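Local coordinates for protein type II toxin-antitoxin system RelE/ParE family toxin (Pyrococcus horikoshii, PDB 1WMI) that probably acts as the RelE-type toxin of a type II toxin-antitoxin pair, a small protein of the RelE/ParE family whose bacterial relatives include ribosome-dependent mRNA interferases, at residues Y57-G62 / V66-N71; R30-Y35 / E41-I46; R24-F29 / I77-L82. One frame throughout, in Å; residues are numbered along the deposited sequence.

How the contacts relate
Contacts 1 and 3 are buried near the middle of the chain, whereas contact 2 lies farther out and is only partly buried. Contact 1 joins two neighbouring strands of the sheet, so backbone hydrogen bonds dominate it; contacts 2 and 3 have no hydrogen bond across them and rest on carbon contacts, in contact 2 partly from the aliphatic chain of K42. Helix 20-33 serves both of these, its 24-29 part packing on strand 76-83 and its 30-35 part meeting the short helix 40-43. The sheet ties contacts 1 and 3 together, since S69 pairs with K78 through the backbone. Contact 2 borders the hairpin along strand 54-60, where F43 and I46 pair with R60 and R58 through backbone hydrogen bonds.

Contact 1 (Y57-G62 / V66-N71); sequences YRARLG and VIYSVN
Y57 and Y68 form a hydrogen-bonded pair of the antiparallel hairpin, and each backbone group of one answers the other. Y57 N donates a hydrogen bond to Y68 O at 2.8 Å, nearly in line with the carbonyl, while Y68 N reaches Y57 O at 3.1 Å from above the carbonyl plane. A59 and V66 repeat the exchange: A59 N to V66 O is 2.7 Å and practically straight (179°), and V66 N returns to A59 O at 2.8 Å. Between the two pairs, R58 faces I67 without direct N-H...O bonds, and the I67 CA hydrogen leans on Y57 O. On the face carrying the tyrosines, Y57 CB sits over one face of the Y68 ring, 3.9 Å from its centroid, a CH-pi contact. Y68 CG lies between its own backbone N and carbonyl carbon (chi1 65°), which brings the ring back across the hairpin, with A59 CB at its edge. A59 CB also presses on V66 CG2 at a tight 3.5 Å. The Y68 hydroxyl is satisfied by P37 O, and the R58 guanidinium forms salt bridges with D44 of the second subunit and with an acidic side chain on the chain of another protein. Strands 46-49 and 76-83 flank the hairpin within the sheet, and F29 of helix 20-33 covers A59, L61 and V66.

Contact 2 (R30-Y35 / E41-I46); sequences RDILEY and EKFDVI
I32 reaches from helix 20-33 to K42 and F43 of the short, weakly bonded helix 40-43, and a single methyl does the touching. From CB the chain divides: CG2 stands anti to the backbone N, whereas CG1 is anti to the carbonyl carbon (chi1 -68°) and carries the longer branch. Neither CB, CG1 nor CG2 comes within contact distance of the second segment. The extended chi2 (173°) then sets CD1 at the far end, where it meets F43 CE2 at 3.7 Å, near the plane of the ring and therefore at its edge. F43 CZ is the next ring atom, 4.2 Å from I32 CD1. The same methyl lies 4.1 Å from K42 CD, in the aliphatic part of an exposed lysine whose chain runs roughly at right angles to the isoleucine. K42 CG also lies over one face of the F43 ring, which is thus met by a neighbour in sequence as well as by the helix. No hydrogen bond crosses this contact. F43 turns edge-to-face with F29 of helix 20-33, while P39, in the linker between the helices, packs on I32 and L33. After F43 the chain leaves helical geometry at D44, with positive phi, and enters strand 46-49; the whole is a helix-to-strand connection of the RelE/ParE fold that packs back on the preceding long helix through I32.

Contact 3 (R24-F29 / I77-L82); sequences RRFLEF and IKILKL
F26 and F29, one helical turn apart, point from helix 20-33 toward I79 on strand 76-83, and the isoleucine receives them on different branches. F26 CE2 meets I79 CG2 at 4.2 Å, the methyl lying near the ring plane and hence at its edge. F29 CE2 approaches I79 CD1 at 4.4 Å, obliquely. Both phenylalanines hold CG anti to the backbone N (chi1 178° for F26 and -179° for F29), an extended setting that carries the rings away from the helix axis to the sheet. These are loose apolar contacts, and no hydrogen bond crosses between the segments. This is the helix-on-sheet core of the RelE/ParE fold, in which the helix lies across one face of the sheet and strand 76-83 runs between 4-8 and 65-71. Around the first shell, I7 of strand 4-8 touches both F26 and I79, and L15 and V11 of helix 9-15 pack on F26 and I79 respectively. F26 also rests on Y64. Farther along the strand, L80 and K81 both face I67 in a classic beta bulge, while backbone bonds from I79 to K6 and H8 fix the strand against its parallel neighbour.

Contact 1 (Y57-G62 / V66-N71)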
# COMPACT_ATOMS: atom_id res chain seq x y z
N TYR A 57 -9.11 -5.76 5.76
CA TYR A 57 -7.96 -4.92 5.48
C TYR A 57 -6.68 -5.74 5.52
O TYR A 57 -6.67 -6.86 6.03
CB TYR A 57 -7.87 -3.81 6.54
CG TYR A 57 -9.01 -2.80 6.50
CD1 TYR A 57 -9.01 -1.76 5.57
CD2 TYR A 57 -10.09 -2.90 7.38
CE1 TYR A 57 -10.04 -0.84 5.53
CE2 TYR A 57 -11.13 -1.99 7.34
CZ TYR A 57 -11.10 -0.96 6.40
OH TYR A 57 -12.11 -0.03 6.36
N ARG A 58 -5.62 -5.18 4.95
CA ARG A 58 -4.31 -5.81 4.97
C ARG A 58 -3.32 -4.77 5.44
O ARG A 58 -3.18 -3.71 4.83
CB ARG A 58 -3.87 -6.29 3.58
CG ARG A 58 -2.49 -6.95 3.63
CD ARG A 58 -1.54 -6.39 2.58
NE ARG A 58 -1.38 -4.95 2.68
CZ ARG A 58 -0.80 -4.20 1.75
NH1 ARG A 58 -0.69 -2.89 1.91
NH2 ARG A 58 -0.34 -4.77 0.64
N ALA A 59 -2.63 -5.08 6.54
CA ALA A 59 -1.64 -4.17 7.08
C ALA A 59 -0.27 -4.78 6.89
O ALA A 59 -0.10 -6.01 6.94
CB ALA A 59 -1.89 -3.93 8.56
N ARG A 60 0.71 -3.93 6.65
CA ARG A 60 2.08 -4.37 6.45
C ARG A 60 2.91 -3.97 7.67
O ARG A 60 3.01 -2.78 8.02
CB ARG A 60 2.64 -3.76 5.15
CG ARG A 60 3.98 -4.34 4.71
CD ARG A 60 4.39 -3.81 3.34
NE ARG A 60 3.57 -4.35 2.26
CZ ARG A 60 3.56 -5.64 1.90
NH1 ARG A 60 2.78 -6.03 0.90
NH2 ARG A 60 4.32 -6.52 2.53
N LEU A 61 3.48 -4.96 8.35
CA LEU A 61 4.30 -4.68 9.52
C LEU A 61 5.78 -4.83 9.21
O LEU A 61 6.62 -4.80 10.11
CB LEU A 61 3.89 -5.60 10.68
CG LEU A 61 2.70 -5.14 11.52
CD1 LEU A 61 1.44 -5.05 10.67
CD2 LEU A 61 2.50 -6.10 12.67
N GLY A 62 6.11 -4.99 7.93
CA GLY A 62 7.50 -5.15 7.54
C GLY A 62 7.76 -6.53 6.95
O GLY A 62 7.42 -6.79 5.79
N VAL A 66 -0.53 -8.55 7.99
CA VAL A 66 -1.63 -9.01 8.82
C VAL A 66 -2.95 -8.59 8.18
O VAL A 66 -3.09 -7.44 7.73
CB VAL A 66 -1.55 -8.43 10.26
CG1 VAL A 66 -0.20 -8.72 10.88
CG2 VAL A 66 -1.82 -6.95 10.24
N ILE A 67 -3.89 -9.52 8.12
CA ILE A 67 -5.21 -9.24 7.57
C ILE A 67 -6.22 -9.23 8.71
O ILE A 67 -6.23 -10.13 9.55
CB ILE A 67 -5.64 -10.30 6.52
CG1 ILE A 67 -4.63 -10.31 5.37
CG2 ILE A 67 -7.02 -9.97 5.98
CD1 ILE A 67 -5.07 -11.17 4.18
N TYR A 68 -7.06 -8.21 8.75
CA TYR A 68 -8.03 -8.07 9.82
C TYR A 68 -9.34 -7.48 9.36
O TYR A 68 -9.45 -6.94 8.26
CB TYR A 68 -7.44 -7.19 10.94
CG TYR A 68 -7.18 -5.75 10.56
CD1 TYR A 68 -8.12 -4.75 10.83
CD2 TYR A 68 -5.97 -5.37 9.97
CE1 TYR A 68 -7.86 -3.42 10.53
CE2 TYR A 68 -5.70 -4.03 9.67
CZ TYR A 68 -6.65 -3.06 9.96
OH TYR A 68 -6.39 -1.74 9.69
N SER A 69 -10.36 -7.59 10.21
CA SER A 69 -11.66 -7.05 9.89
C SER A 69 -12.05 -5.96 10.88
O SER A 69 -11.58 -5.94 12.01
CB SER A 69 -12.71 -8.15 9.92
OG SER A 69 -12.71 -8.81 11.17
N VAL A 70 -12.91 -5.05 10.43
CA VAL A 70 -13.38 -3.97 11.27
C VAL A 70 -14.89 -3.99 11.24
O VAL A 70 -15.51 -3.86 10.18
CB VAL A 70 -12.89 -2.58 10.78
CG1 VAL A 70 -13.47 -1.47 11.66
CG2 VAL A 70 -11.38 -2.52 10.82
N ASN A 71 -15.49 -4.19 12.41
CA ASN A 71 -16.93 -4.22 12.56
C ASN A 71 -17.22 -2.86 13.17
O ASN A 71 -17.06 -2.66 14.37
CB ASN A 71 -17.34 -5.33 13.52
CG ASN A 71 -18.83 -5.59 13.50
OD1 ASN A 71 -19.60 -4.86 12.88
ND2 ASN A 71 -19.25 -6.64 14.19

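Contact 2 (R30-Y35 / E41-I46)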
# COMPACT_ATOMS: atom_id res chain seq x y z
N ARG A 30 -1.43 -3.29 17.59
CA ARG A 30 -2.64 -3.52 18.39
C ARG A 30 -3.03 -2.26 19.16
O ARG A 30 -4.19 -1.87 19.20
CB ARG A 30 -2.41 -4.64 19.40
CG ARG A 30 -3.54 -4.79 20.41
CD ARG A 30 -3.07 -5.40 21.73
NE ARG A 30 -2.04 -4.58 22.37
CZ ARG A 30 -1.38 -4.91 23.48
NH1 ARG A 30 -0.46 -4.09 23.95
NH2 ARG A 30 -1.64 -6.05 24.11
N ASP A 31 -2.04 -1.61 19.77
CA ASP A 31 -2.30 -0.40 20.55
C ASP A 31 -2.87 0.71 19.66
O ASP A 31 -3.79 1.43 20.06
CB ASP A 31 -1.01 0.08 21.22
CG ASP A 31 -0.59 -0.81 22.39
OD1 ASP A 31 0.54 -0.64 22.89
OD2 ASP A 31 -1.39 -1.68 22.81
N ILE A 32 -2.34 0.84 18.45
CA ILE A 32 -2.82 1.86 17.53
C ILE A 32 -4.20 1.52 16.99
O ILE A 32 -5.07 2.39 16.85
CB ILE A 32 -1.82 2.06 16.37
CG1 ILE A 32 -0.54 2.69 16.92
CG2 ILE A 32 -2.45 2.92 15.29
CD1 ILE A 32 0.59 2.79 15.94
N LEU A 33 -4.42 0.25 16.70
CA LEU A 33 -5.70 -0.23 16.17
C LEU A 33 -6.88 0.13 17.09
O LEU A 33 -7.99 0.41 16.61
CB LEU A 33 -5.62 -1.75 15.99
CG LEU A 33 -5.66 -2.33 14.57
CD1 LEU A 33 -4.88 -1.46 13.59
CD2 LEU A 33 -5.11 -3.75 14.62
N GLU A 34 -6.64 0.14 18.40
CA GLU A 34 -7.70 0.46 19.35
C GLU A 34 -8.18 1.91 19.25
O GLU A 34 -9.29 2.22 19.67
CB GLU A 34 -7.23 0.16 20.78
CG GLU A 34 -7.06 -1.34 21.02
CD GLU A 34 -6.41 -1.67 22.34
OE1 GLU A 34 -6.22 -2.87 22.63
OE2 GLU A 34 -6.07 -0.73 23.10
N TYR A 35 -7.36 2.78 18.68
CA TYR A 35 -7.75 4.17 18.49
C TYR A 35 -8.10 4.46 17.04
O TYR A 35 -9.07 5.15 16.75
CB TYR A 35 -6.63 5.11 18.92
CG TYR A 35 -6.42 5.19 20.41
CD1 TYR A 35 -7.43 5.63 21.25
CD2 TYR A 35 -5.19 4.86 20.97
CE1 TYR A 35 -7.22 5.75 22.63
CE2 TYR A 35 -4.97 4.98 22.34
CZ TYR A 35 -5.99 5.42 23.16
OH TYR A 35 -5.76 5.54 24.51
N GLU A 41 -1.28 5.33 6.75
CA GLU A 41 0.09 5.81 6.58
C GLU A 41 1.16 4.98 7.27
O GLU A 41 2.13 4.56 6.63
CB GLU A 41 0.19 7.25 7.09
CG GLU A 41 0.92 8.20 6.16
CD GLU A 41 -0.03 9.06 5.35
OE1 GLU A 41 -0.87 9.75 5.97
OE2 GLU A 41 0.05 9.06 4.11
N LYS A 42 0.99 4.76 8.56
CA LYS A 42 1.98 4.02 9.34
C LYS A 42 2.10 2.54 9.01
O LYS A 42 3.17 1.96 9.19
CB LYS A 42 1.71 4.20 10.83
CG LYS A 42 2.84 3.74 11.74
CD LYS A 42 2.84 4.52 13.04
CE LYS A 42 3.07 6.01 12.79
NZ LYS A 42 2.77 6.81 14.00
N PHE A 43 1.03 1.94 8.53
CA PHE A 43 1.08 0.52 8.22
C PHE A 43 0.71 0.13 6.79
O PHE A 43 0.34 -1.02 6.54
CB PHE A 43 0.21 -0.24 9.22
CG PHE A 43 0.74 -0.21 10.61
CD1 PHE A 43 1.86 -0.96 10.96
CD2 PHE A 43 0.14 0.59 11.59
CE1 PHE A 43 2.38 -0.92 12.24
CE2 PHE A 43 0.66 0.64 12.88
CZ PHE A 43 1.78 -0.12 13.21
N ASP A 44 0.80 1.09 5.87
CA ASP A 44 0.53 0.85 4.45
C ASP A 44 -0.69 -0.04 4.25
O ASP A 44 -0.71 -0.91 3.39
CB ASP A 44 1.76 0.18 3.83
CG ASP A 44 1.90 0.47 2.34
OD1 ASP A 44 0.99 1.09 1.75
OD2 ASP A 44 2.94 0.06 1.76
N VAL A 45 -1.72 0.20 5.05
CA VAL A 45 -2.93 -0.60 4.98
C VAL A 45 -3.82 -0.34 3.76
O VAL A 45 -3.93 0.80 3.30
CB VAL A 45 -3.79 -0.41 6.26
CG1 VAL A 45 -2.93 -0.63 7.50
CG2 VAL A 45 -4.38 0.97 6.28
N ILE A 46 -4.44 -1.40 3.25
CA ILE A 46 -5.35 -1.30 2.11
C ILE A 46 -6.66 -2.01 2.42
O ILE A 46 -6.67 -3.04 3.11
CB ILE A 46 -4.76 -1.93 0.85
CG1 ILE A 46 -4.47 -3.42 1.10
CG2 ILE A 46 -3.50 -1.19 0.43
CD1 ILE A 46 -4.04 -4.17 -0.14

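Contact 3 (R24-F29 / I77-L82)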
# COMPACT_ATOMS: atom_id res chain seq x y z
N ARG A 24 7.01 -7.07 19.26
CA ARG A 24 6.84 -5.75 19.84
C ARG A 24 6.07 -4.84 18.88
O ARG A 24 5.18 -4.08 19.29
CB ARG A 24 8.23 -5.16 20.13
CG ARG A 24 8.25 -3.94 21.02
CD ARG A 24 9.69 -3.58 21.35
NE ARG A 24 10.33 -4.58 22.20
CZ ARG A 24 11.50 -5.17 21.94
NH1 ARG A 24 12.00 -6.06 22.79
NH2 ARG A 24 12.16 -4.87 20.82
N ARG A 25 6.39 -4.95 17.60
CA ARG A 25 5.76 -4.16 16.55
C ARG A 25 4.27 -4.52 16.43
O ARG A 25 3.42 -3.66 16.19
CB ARG A 25 6.47 -4.43 15.21
CG ARG A 25 6.48 -3.25 14.23
CD ARG A 25 7.14 -3.66 12.92
NE ARG A 25 8.44 -4.29 13.14
CZ ARG A 25 9.58 -3.63 13.31
NH1 ARG A 25 10.72 -4.29 13.51
NH2 ARG A 25 9.60 -2.31 13.25
N PHE A 26 3.98 -5.80 16.62
CA PHE A 26 2.61 -6.27 16.55
C PHE A 26 1.79 -5.64 17.67
O PHE A 26 0.66 -5.21 17.45
CB PHE A 26 2.55 -7.80 16.64
CG PHE A 26 1.16 -8.35 16.61
CD1 PHE A 26 0.43 -8.51 17.79
CD2 PHE A 26 0.55 -8.67 15.41
CE1 PHE A 26 -0.89 -8.98 17.76
CE2 PHE A 26 -0.76 -9.14 15.37
CZ PHE A 26 -1.48 -9.29 16.54
N LEU A 27 2.37 -5.59 18.86
CA LEU A 27 1.70 -5.01 20.01
C LEU A 27 1.45 -3.51 19.77
O LEU A 27 0.43 -2.99 20.21
CB LEU A 27 2.52 -5.20 21.28
CG LEU A 27 2.71 -6.63 21.81
CD1 LEU A 27 3.41 -6.58 23.16
CD2 LEU A 27 1.37 -7.33 21.96
N GLU A 28 2.37 -2.83 19.08
CA GLU A 28 2.16 -1.41 18.81
C GLU A 28 1.01 -1.28 17.83
O GLU A 28 0.19 -0.37 17.94
CB GLU A 28 3.40 -0.74 18.22
CG GLU A 28 3.17 0.75 18.02
CD GLU A 28 4.19 1.43 17.13
OE1 GLU A 28 4.31 1.04 15.94
OE2 GLU A 28 4.87 2.35 17.62
N PHE A 29 0.97 -2.20 16.87
CA PHE A 29 -0.09 -2.21 15.87
C PHE A 29 -1.41 -2.40 16.60
O PHE A 29 -2.39 -1.73 16.29
CB PHE A 29 0.15 -3.35 14.87
CG PHE A 29 -0.88 -3.44 13.78
CD1 PHE A 29 -1.19 -2.34 12.99
CD2 PHE A 29 -1.50 -4.66 13.51
CE1 PHE A 29 -2.09 -2.44 11.95
CE2 PHE A 29 -2.41 -4.77 12.46
CZ PHE A 29 -2.70 -3.66 11.68
N ILE A 77 -12.38 -5.14 16.13
CA ILE A 77 -11.34 -5.37 15.13
C ILE A 77 -10.81 -6.77 15.38
O ILE A 77 -10.44 -7.13 16.49
CB ILE A 77 -10.19 -4.35 15.28
CG1 ILE A 77 -10.71 -2.94 15.02
CG2 ILE A 77 -9.05 -4.70 14.32
CD1 ILE A 77 -9.64 -1.88 14.99
N LYS A 78 -10.80 -7.59 14.33
CA LYS A 78 -10.33 -8.95 14.51
C LYS A 78 -9.14 -9.19 13.62
O LYS A 78 -9.18 -8.88 12.43
CB LYS A 78 -11.42 -9.96 14.16
CG LYS A 78 -12.69 -9.84 14.99
CD LYS A 78 -13.70 -10.92 14.60
CE LYS A 78 -15.04 -10.68 15.27
NZ LYS A 78 -16.00 -11.76 14.93
N ILE A 79 -8.08 -9.73 14.21
CA ILE A 79 -6.87 -10.05 13.47
C ILE A 79 -7.17 -11.45 12.93
O ILE A 79 -7.19 -12.42 13.68
CB ILE A 79 -5.63 -10.11 14.40
CG1 ILE A 79 -5.50 -8.80 15.19
CG2 ILE A 79 -4.37 -10.40 13.58
CD1 ILE A 79 -5.29 -7.56 14.34
N LEU A 80 -7.42 -11.54 11.63
CA LEU A 80 -7.74 -12.81 11.00
C LEU A 80 -6.55 -13.73 10.73
O LEU A 80 -6.57 -14.89 11.14
CB LEU A 80 -8.52 -12.57 9.70
CG LEU A 80 -9.95 -12.05 9.87
CD1 LEU A 80 -10.67 -12.83 10.98
CD2 LEU A 80 -9.93 -10.59 10.22
N LYS A 81 -5.52 -13.23 10.05
CA LYS A 81 -4.36 -14.06 9.77
C LYS A 81 -3.11 -13.29 9.37
O LYS A 81 -3.14 -12.08 9.15
CB LYS A 81 -4.68 -15.08 8.66
CG LYS A 81 -4.83 -14.46 7.29
CD LYS A 81 -4.90 -15.51 6.20
CE LYS A 81 -3.61 -16.31 6.11
NZ LYS A 81 -3.67 -17.29 4.98
N LEU A 82 -1.99 -14.02 9.29
CA LEU A 82 -0.70 -13.44 8.92
C LEU A 82 -0.28 -13.98 7.57
O LEU A 82 -0.74 -15.04 7.15
CB LEU A 82 0.36 -13.82 9.95
CG LEU A 82 0.04 -13.55 11.42
CD1 LEU A 82 1.24 -13.95 12.27
CD2 LEU A 82 -0.29 -12.08 11.61